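Local atomic coordinates of acyl-coenzyme A oxidase 3 (Yarrowia lipolytica, PDB entry 5YS9), a protein that catalyses the FAD-dependent oxidation of acyl-CoA to trans-2-enoyl-CoA in peroxisomal fatty acid beta-oxidation, reducing molecular oxygen to hydrogen peroxide. Residues Phe44-Glu49 with Thr53-Leu58; Glu568-Ser573 with Asp577-Leu582. All coordinates share one frame; numbering follows the deposited sequence.

Both contacts are turns between successive helices: contact 1 a corner in the N-terminal family region, contact 2 a hairpin far along the chain in the C-terminal, oxidase-specific one. Their centres lie about 17 Å apart, yet they touch through Phe44 of helix 38-46, whose ring packs against both helices of contact 2. Phe44 CD2 approaches Leu582 CD1 at 3.4 Å, Phe44 CZ lies 3.8 Å from Ile570 CG1, and Phe44 CE1 is 3.3 Å from Ser573 OG. Helix 349-385 also meets side chains of both. Neither contact contributes to the FAD pocket, whose residues come from the chain between 160 and 463; the Phe44 packing joins the N-terminal region to the C-terminal one.

Contact 1: residues Phe44-Glu49 with Thr53-Leu58; sequences FLHGGE and TMIERL
The corner between helices 38-46 and 49-63, bridged where His46 meets Ile55, combines a Schellman motif with the immediate start of the next helix. Gly47 leaves the first helix with positive phi (67°) and ends it in the Schellman turn, while Gly48 stands at the N-cap of the next. A side chain at Gly48 would run into the carbonyl oxygen of Gly47, which suits the position to glycine. Across this turn the methyl CD1 of Ile55 sits over one face of the His46 imidazole, displaced toward its rim. Its closest atom is ND1, modelled at 3.0 Å, shorter than normal van der Waals contact and so doubtful in detail, and His46 CG follows at 3.4 Å. Ile55 reaches the ring because CG1 lies anti to its carbonyl carbon (chi1 -77°) and the chain is extended beyond it; the two side chains cross at about a right angle. With an alanine in place of His46 the Ile55 methyl is likely to lose the flat surface it rests on, leaving a gap between the helices. Farther out, Thr53 N donates to Glu49 O over 3.0 Å in a nearly straight bond (163°) that belongs to the first turn of the second helix. Thr53 CG2 lies 3.5 Å from the same oxygen, whereas Thr53 OG1 is hydrogen-bonded to Glu50 O. The chemistry is thus divided: a buried methyl-to-ring contact bridges the helices, while Asn51 ND2, bound to His46 O, ties the end of the first to the start of the second.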
ATOM      1  N   PHE A  44     -20.129  -4.480 -23.297  1.00 38.48           N
ATOM      2  CA  PHE A  44     -19.882  -3.098 -22.950  1.00 40.14           C
ATOM      3  C   PHE A  44     -18.435  -2.843 -22.463  1.00 38.35           C
ATOM      4  O   PHE A  44     -17.826  -1.881 -22.866  1.00 37.15           O
ATOM      5  CB  PHE A  44     -20.889  -2.609 -21.912  1.00 45.35           C
ATOM      6  CG  PHE A  44     -20.635  -1.195 -21.463  1.00 44.83           C
ATOM      7  CD1 PHE A  44     -20.859  -0.144 -22.324  1.00 44.02           C
ATOM      8  CD2 PHE A  44     -20.090  -0.930 -20.210  1.00 43.77           C
ATOM      9  CE1 PHE A  44     -20.601   1.151 -21.923  1.00 42.94           C
ATOM     10  CE2 PHE A  44     -19.839   0.362 -19.806  1.00 42.63           C
ATOM     11  CZ  PHE A  44     -20.095   1.407 -20.667  1.00 40.95           C
ATOM     12  N   LEU A  45     -17.900  -3.691 -21.584  1.00 42.88           N
ATOM     13  CA  LEU A  45     -16.538  -3.482 -21.059  1.00 41.04           C
ATOM     14  C   LEU A  45     -15.480  -3.533 -22.128  1.00 39.04           C
ATOM     15  O   LEU A  45     -14.526  -2.762 -22.083  1.00 43.78           O
ATOM     16  CB  LEU A  45     -16.204  -4.483 -19.962  1.00 42.53           C
ATOM     17  CG  LEU A  45     -16.929  -4.217 -18.660  1.00 42.99           C
ATOM     18  CD1 LEU A  45     -16.901  -5.433 -17.752  1.00 45.81           C
ATOM     19  CD2 LEU A  45     -16.328  -3.012 -17.966  1.00 45.71           C
ATOM     20  N   HIS A  46     -15.642  -4.432 -23.086  1.00 39.92           N
ATOM     21  CA  HIS A  46     -14.612  -4.646 -24.097  1.00 40.03           C
ATOM     22  C   HIS A  46     -15.001  -4.132 -25.493  1.00 41.36           C
ATOM     23  O   HIS A  46     -14.334  -4.476 -26.462  1.00 41.02           O
ATOM     24  CB  HIS A  46     -14.293  -6.123 -24.137  1.00 38.99           C
ATOM     25  CG  HIS A  46     -13.661  -6.608 -22.887  1.00 41.74           C
ATOM     26  ND1 HIS A  46     -12.390  -6.221 -22.511  1.00 41.77           N
ATOM     27  CD2 HIS A  46     -14.121  -7.428 -21.909  1.00 38.89           C
ATOM     28  CE1 HIS A  46     -12.074  -6.826 -21.383  1.00 38.35           C
ATOM     29  NE2 HIS A  46     -13.115  -7.541 -20.986  1.00 39.64           N
ATOM     30  N   GLY A  47     -16.072  -3.333 -25.593  1.00 39.53           N
ATOM     31  CA  GLY A  47     -16.457  -2.677 -26.849  1.00 39.36           C
ATOM     32  C   GLY A  47     -16.931  -3.587 -27.960  1.00 38.99           C
ATOM     33  O   GLY A  47     -16.502  -3.472 -29.077  1.00 44.20           O
ATOM     34  N   GLY A  48     -17.789  -4.532 -27.633  1.00 39.88           N
ATOM     35  CA  GLY A  48     -18.474  -5.328 -28.616  1.00 40.73           C
ATOM     36  C   GLY A  48     -18.092  -6.788 -28.662  1.00 45.61           C
ATOM     37  O   GLY A  48     -17.150  -7.244 -27.989  1.00 46.60           O
ATOM     38  N   GLU A  49     -18.842  -7.492 -29.502  1.00 45.73           N
ATOM     39  CA  GLU A  49     -18.802  -8.926 -29.649  1.00 51.11           C
ATOM     40  C   GLU A  49     -17.435  -9.414 -30.163  1.00 49.99           C
ATOM     41  O   GLU A  49     -16.907 -10.418 -29.688  1.00 50.16           O
ATOM     42  CB  GLU A  49     -19.945  -9.353 -30.611  1.00 58.23           C
ATOM     43  CG  GLU A  49     -20.179 -10.869 -30.754  1.00 69.95           C
ATOM     44  CD  GLU A  49     -21.173 -11.241 -31.862  1.00 74.76           C
ATOM     45  OE1 GLU A  49     -21.837 -10.337 -32.430  1.00 74.68           O
ATOM     46  OE2 GLU A  49     -21.283 -12.451 -32.171  1.00 70.64           O
ATOM     47  N   THR A  53     -14.789 -11.999 -28.250  1.00 40.87           N
ATOM     48  CA  THR A  53     -14.327 -13.309 -28.728  1.00 42.91           C
ATOM     49  C   THR A  53     -12.802 -13.332 -28.785  1.00 39.73           C
ATOM     50  O   THR A  53     -12.181 -14.349 -28.460  1.00 38.76           O
ATOM     51  CB  THR A  53     -14.837 -13.663 -30.131  1.00 47.00           C
ATOM     52  OG1 THR A  53     -14.398 -12.639 -31.019  1.00 53.62           O
ATOM     53  CG2 THR A  53     -16.374 -13.816 -30.157  1.00 45.84           C
ATOM     54  N   MET A  54     -12.200 -12.221 -29.187  1.00 36.70           N
ATOM     55  CA  MET A  54     -10.748 -12.164 -29.266  1.00 39.85           C
ATOM     56  C   MET A  54     -10.101 -12.360 -27.869  1.00 42.34           C
ATOM     57  O   MET A  54      -9.188 -13.173 -27.686  1.00 44.71           O
ATOM     58  CB  MET A  54     -10.273 -10.842 -29.868  1.00 39.26           C
ATOM     59  CG  MET A  54      -8.787 -10.863 -30.132  1.00 41.44           C
ATOM     60  SD  MET A  54      -8.104  -9.227 -30.437  1.00 52.47           S
ATOM     61  CE  MET A  54      -7.881  -9.247 -32.203  1.00 44.58           C
ATOM     62  N   ILE A  55     -10.583 -11.600 -26.903  1.00 38.82           N
ATOM     63  CA  ILE A  55     -10.132 -11.700 -25.544  1.00 39.44           C
ATOM     64  C   ILE A  55     -10.364 -13.103 -25.001  1.00 40.98           C
ATOM     65  O   ILE A  55      -9.554 -13.618 -24.258  1.00 39.95           O
ATOM     66  CB  ILE A  55     -10.865 -10.645 -24.707  1.00 42.86           C
ATOM     67  CG1 ILE A  55     -10.224  -9.293 -24.993  1.00 46.92           C
ATOM     68  CG2 ILE A  55     -10.861 -10.950 -23.201  1.00 45.93           C
ATOM     69  CD1 ILE A  55     -11.006  -8.146 -24.423  1.00 52.18           C
ATOM     70  N   GLU A  56     -11.482 -13.705 -25.338  1.00 45.83           N
ATOM     71  CA  GLU A  56     -11.744 -15.041 -24.878  1.00 47.56           C
ATOM     72  C   GLU A  56     -10.731 -16.003 -25.454  1.00 44.12           C
ATOM     73  O   GLU A  56     -10.270 -16.897 -24.784  1.00 39.42           O
ATOM     74  CB  GLU A  56     -13.156 -15.448 -25.241  1.00 50.23           C
ATOM     75  CG  GLU A  56     -14.154 -15.078 -24.174  1.00 56.57           C
ATOM     76  CD  GLU A  56     -15.578 -15.090 -24.664  1.00 60.08           C
ATOM     77  OE1 GLU A  56     -15.814 -15.518 -25.805  1.00 62.14           O
ATOM     78  OE2 GLU A  56     -16.455 -14.665 -23.899  1.00 60.08           O
ATOM     79  N   ARG A  57     -10.402 -15.804 -26.717  1.00 44.78           N
ATOM     80  CA  ARG A  57      -9.438 -16.628 -27.396  1.00 43.63           C
ATOM     81  C   ARG A  57      -8.069 -16.513 -26.766  1.00 43.17           C
ATOM     82  O   ARG A  57      -7.421 -17.506 -26.505  1.00 39.07           O
ATOM     83  CB  ARG A  57      -9.332 -16.131 -28.828  1.00 49.79           C
ATOM     84  CG  ARG A  57      -9.440 -17.191 -29.894  1.00 58.59           C
ATOM     85  CD  ARG A  57      -8.427 -16.969 -31.006  1.00 62.60           C
ATOM     86  NE  ARG A  57      -8.310 -15.570 -31.403  1.00 62.85           N
ATOM     87  CZ  ARG A  57      -7.159 -14.942 -31.608  1.00 57.69           C
ATOM     88  NH1 ARG A  57      -6.011 -15.577 -31.461  1.00 47.29           N
ATOM     89  NH2 ARG A  57      -7.165 -13.672 -31.963  1.00 54.00           N
ATOM     90  N   LEU A  58      -7.638 -15.282 -26.542  1.00 40.32           N
ATOM     91  CA  LEU A  58      -6.349 -15.016 -25.944  1.00 39.61           C
ATOM     92  C   LEU A  58      -6.221 -15.538 -24.524  1.00 40.74           C
ATOM     93  O   LEU A  58      -5.202 -16.089 -24.165  1.00 37.23           O
ATOM     94  CB  LEU A  58      -6.074 -13.521 -25.960  1.00 39.22           C
ATOM     95  CG  LEU A  58      -5.855 -12.864 -27.316  1.00 36.74           C
ATOM     96  CD1 LEU A  58      -5.699 -11.371 -27.157  1.00 35.16           C
ATOM     97  CD2 LEU A  58      -4.659 -13.450 -28.022  1.00 34.54           C
TER

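Contact 2: residues Glu568-Ser573 with Asp577-Leu582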
ATOM      1  N   GLU A 568     -20.492   9.129 -21.029  1.00 44.22           N
ATOM      2  CA  GLU A 568     -20.383   9.213 -22.501  1.00 45.81           C
ATOM      3  C   GLU A 568     -20.369   7.854 -23.154  1.00 43.55           C
ATOM      4  O   GLU A 568     -20.961   7.671 -24.212  1.00 49.29           O
ATOM      5  CB  GLU A 568     -19.139  10.023 -22.967  1.00 53.46           C
ATOM      6  CG  GLU A 568     -19.437  11.412 -23.562  1.00 66.38           C
ATOM      7  CD  GLU A 568     -18.583  12.567 -22.995  1.00 72.34           C
ATOM      8  OE1 GLU A 568     -19.178  13.437 -22.299  1.00 67.92           O
ATOM      9  OE2 GLU A 568     -17.340  12.629 -23.244  1.00 71.17           O
ATOM     10  N   ARG A 569     -19.677   6.901 -22.545  1.00 44.28           N
ATOM     11  CA  ARG A 569     -19.530   5.555 -23.129  1.00 45.90           C
ATOM     12  C   ARG A 569     -20.812   4.748 -22.941  1.00 41.88           C
ATOM     13  O   ARG A 569     -21.140   3.925 -23.784  1.00 42.30           O
ATOM     14  CB  ARG A 569     -18.322   4.781 -22.531  1.00 49.16           C
ATOM     15  CG  ARG A 569     -16.914   5.328 -22.834  1.00 48.79           C
ATOM     16  CD  ARG A 569     -16.460   5.273 -24.299  1.00 51.07           C
ATOM     17  NE  ARG A 569     -16.827   4.032 -24.985  1.00 51.86           N
ATOM     18  CZ  ARG A 569     -17.434   3.939 -26.175  1.00 50.43           C
ATOM     19  NH1 ARG A 569     -17.742   5.010 -26.905  1.00 50.42           N
ATOM     20  NH2 ARG A 569     -17.719   2.736 -26.652  1.00 50.85           N
ATOM     21  N   ILE A 570     -21.524   4.989 -21.840  1.00 44.10           N
ATOM     22  CA  ILE A 570     -22.842   4.368 -21.591  1.00 45.36           C
ATOM     23  C   ILE A 570     -23.847   4.848 -22.640  1.00 45.60           C
ATOM     24  O   ILE A 570     -24.495   4.032 -23.291  1.00 47.62           O
ATOM     25  CB  ILE A 570     -23.372   4.663 -20.158  1.00 42.07           C
ATOM     26  CG1 ILE A 570     -22.497   3.958 -19.103  1.00 46.43           C
ATOM     27  CG2 ILE A 570     -24.816   4.197 -20.017  1.00 43.31           C
ATOM     28  CD1 ILE A 570     -22.636   4.461 -17.667  1.00 45.94           C
ATOM     29  N   ASN A 571     -23.967   6.170 -22.771  1.00 47.20           N
ATOM     30  CA  ASN A 571     -24.834   6.783 -23.757  1.00 47.87           C
ATOM     31  C   ASN A 571     -24.457   6.267 -25.139  1.00 47.25           C
ATOM     32  O   ASN A 571     -25.314   5.839 -25.869  1.00 52.13           O
ATOM     33  CB  ASN A 571     -24.734   8.308 -23.716  1.00 51.20           C
ATOM     34  CG  ASN A 571     -25.718   8.986 -24.679  1.00 63.95           C
ATOM     35  OD1 ASN A 571     -25.321   9.701 -25.627  1.00 60.85           O
ATOM     36  ND2 ASN A 571     -27.020   8.760 -24.448  1.00 65.61           N
ATOM     37  N   ALA A 572     -23.174   6.236 -25.471  1.00 46.13           N
ATOM     38  CA  ALA A 572     -22.753   5.857 -26.825  1.00 46.14           C
ATOM     39  C   ALA A 572     -22.883   4.381 -27.172  1.00 46.70           C
ATOM     40  O   ALA A 572     -23.191   4.078 -28.305  1.00 55.38           O
ATOM     41  CB  ALA A 572     -21.314   6.293 -27.079  1.00 43.39           C
ATOM     42  N   SER A 573     -22.618   3.463 -26.241  1.00 46.86           N
ATOM     43  CA  SER A 573     -22.419   2.037 -26.603  1.00 48.18           C
ATOM     44  C   SER A 573     -23.156   0.962 -25.792  1.00 44.29           C
ATOM     45  O   SER A 573     -23.078  -0.205 -26.131  1.00 42.80           O
ATOM     46  CB  SER A 573     -20.927   1.712 -26.554  1.00 49.88           C
ATOM     47  OG  SER A 573     -20.478   1.758 -25.215  1.00 54.57           O
ATOM     48  N   ASP A 577     -30.559  -3.477 -22.187  1.00 43.14           N
ATOM     49  CA  ASP A 577     -30.773  -4.386 -21.032  1.00 50.56           C
ATOM     50  C   ASP A 577     -29.741  -4.222 -19.884  1.00 52.24           C
ATOM     51  O   ASP A 577     -30.046  -4.525 -18.707  1.00 49.42           O
ATOM     52  CB  ASP A 577     -30.976  -5.864 -21.434  1.00 57.41           C
ATOM     53  CG  ASP A 577     -29.867  -6.428 -22.300  1.00 68.00           C
ATOM     54  OD1 ASP A 577     -28.705  -5.972 -22.249  1.00 73.79           O
ATOM     55  OD2 ASP A 577     -30.178  -7.367 -23.056  1.00 81.16           O
ATOM     56  N   VAL A 578     -28.575  -3.669 -20.215  1.00 46.07           N
ATOM     57  CA  VAL A 578     -27.562  -3.378 -19.219  1.00 44.97           C
ATOM     58  C   VAL A 578     -27.551  -1.924 -18.791  1.00 45.39           C
ATOM     59  O   VAL A 578     -27.085  -1.640 -17.692  1.00 44.36           O
ATOM     60  CB  VAL A 578     -26.149  -3.807 -19.670  1.00 47.40           C
ATOM     61  CG1 VAL A 578     -26.006  -5.322 -19.579  1.00 46.95           C
ATOM     62  CG2 VAL A 578     -25.802  -3.317 -21.073  1.00 49.77           C
ATOM     63  N   LYS A 579     -28.081  -1.017 -19.626  1.00 46.68           N
ATOM     64  CA  LYS A 579     -27.893   0.419 -19.444  1.00 44.97           C
ATOM     65  C   LYS A 579     -28.274   0.901 -18.029  1.00 45.05           C
ATOM     66  O   LYS A 579     -27.455   1.601 -17.382  1.00 39.05           O
ATOM     67  CB  LYS A 579     -28.604   1.224 -20.558  1.00 50.95           C
ATOM     68  CG  LYS A 579     -28.610   2.747 -20.373  1.00 55.75           C
ATOM     69  CD  LYS A 579     -29.136   3.504 -21.593  1.00 62.46           C
ATOM     70  CE  LYS A 579     -28.098   3.616 -22.717  1.00 73.21           C
ATOM     71  NZ  LYS A 579     -28.395   4.713 -23.691  1.00 71.33           N
ATOM     72  N   PRO A 580     -29.481   0.501 -17.516  1.00 42.38           N
ATOM     73  CA  PRO A 580     -29.847   1.015 -16.165  1.00 42.27           C
ATOM     74  C   PRO A 580     -28.891   0.590 -15.065  1.00 40.84           C
ATOM     75  O   PRO A 580     -28.715   1.340 -14.103  1.00 42.24           O
ATOM     76  CB  PRO A 580     -31.253   0.476 -15.900  1.00 38.57           C
ATOM     77  CG  PRO A 580     -31.708  -0.123 -17.178  1.00 39.21           C
ATOM     78  CD  PRO A 580     -30.536  -0.355 -18.082  1.00 38.52           C
ATOM     79  N   TYR A 581     -28.292  -0.592 -15.214  1.00 42.38           N
ATOM     80  CA  TYR A 581     -27.359  -1.152 -14.193  1.00 40.52           C
ATOM     81  C   TYR A 581     -26.007  -0.447 -14.275  1.00 40.07           C
ATOM     82  O   TYR A 581     -25.398  -0.160 -13.248  1.00 37.25           O
ATOM     83  CB  TYR A 581     -27.264  -2.684 -14.300  1.00 39.27           C
ATOM     84  CG  TYR A 581     -28.667  -3.286 -14.252  1.00 42.13           C
ATOM     85  CD1 TYR A 581     -29.375  -3.397 -13.035  1.00 40.43           C
ATOM     86  CD2 TYR A 581     -29.318  -3.677 -15.430  1.00 41.29           C
ATOM     87  CE1 TYR A 581     -30.672  -3.879 -13.005  1.00 39.26           C
ATOM     88  CE2 TYR A 581     -30.620  -4.184 -15.404  1.00 38.48           C
ATOM     89  CZ  TYR A 581     -31.281  -4.270 -14.212  1.00 39.12           C
ATOM     90  OH  TYR A 581     -32.539  -4.756 -14.233  1.00 39.41           O
ATOM     91  N   LEU A 582     -25.574  -0.100 -15.495  1.00 38.71           N
ATOM     92  CA  LEU A 582     -24.404   0.752 -15.657  1.00 34.96           C
ATOM     93  C   LEU A 582     -24.585   2.176 -15.075  1.00 36.41           C
ATOM     94  O   LEU A 582     -23.674   2.705 -14.417  1.00 39.08           O
ATOM     95  CB  LEU A 582     -24.019   0.803 -17.121  1.00 35.91           C
ATOM     96  CG  LEU A 582     -23.459  -0.484 -17.745  1.00 34.61           C
ATOM     97  CD1 LEU A 582     -23.288  -0.262 -19.235  1.00 35.80           C
ATOM     98  CD2 LEU A 582     -22.128  -0.857 -17.132  1.00 35.26           C
TER
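Ile570 and Leu582 form the tight inner side of an antiparallel helical hairpin in the C-terminal helical region, where helix 547-573 ends and helix 579-596 sets off roughly the opposite way. The two buried side chains slide past each other in opposite directions. Ile570 CD1 lies 3.9 Å from Leu582 CB and slightly closer, at 3.8 Å, to Leu582 O, and Ile570 CG1 adds a second contact with the same CB. The other branch, Ile570 CG2, turns to Lys579 and meets its CG at 4.1 Å. On the inner side Met41 of helix 38-46 and Tyr363 of helix 349-385 also touch Leu582.

Toward solvent the fit is looser. Lys579 starts with CG anti to its backbone N (chi1 173°) and then bends at chi3 (-78°), bringing the end of its chain over the last turn of the first helix. There Lys579 CE lies 3.7 Å from Ile570 O, but the ammonium NZ remains 3.9 Å from Asn571 O, too far for a hydrogen bond; any attraction between them is probably only a long-range electrostatic one. The end of the first helix is held from within: Arg569 O accepts both the backbone N of Ser573 and its hydroxyl, which approach from opposite faces of the carbonyl plane, with Ser573 OG at 2.7 Å from Arg569 O.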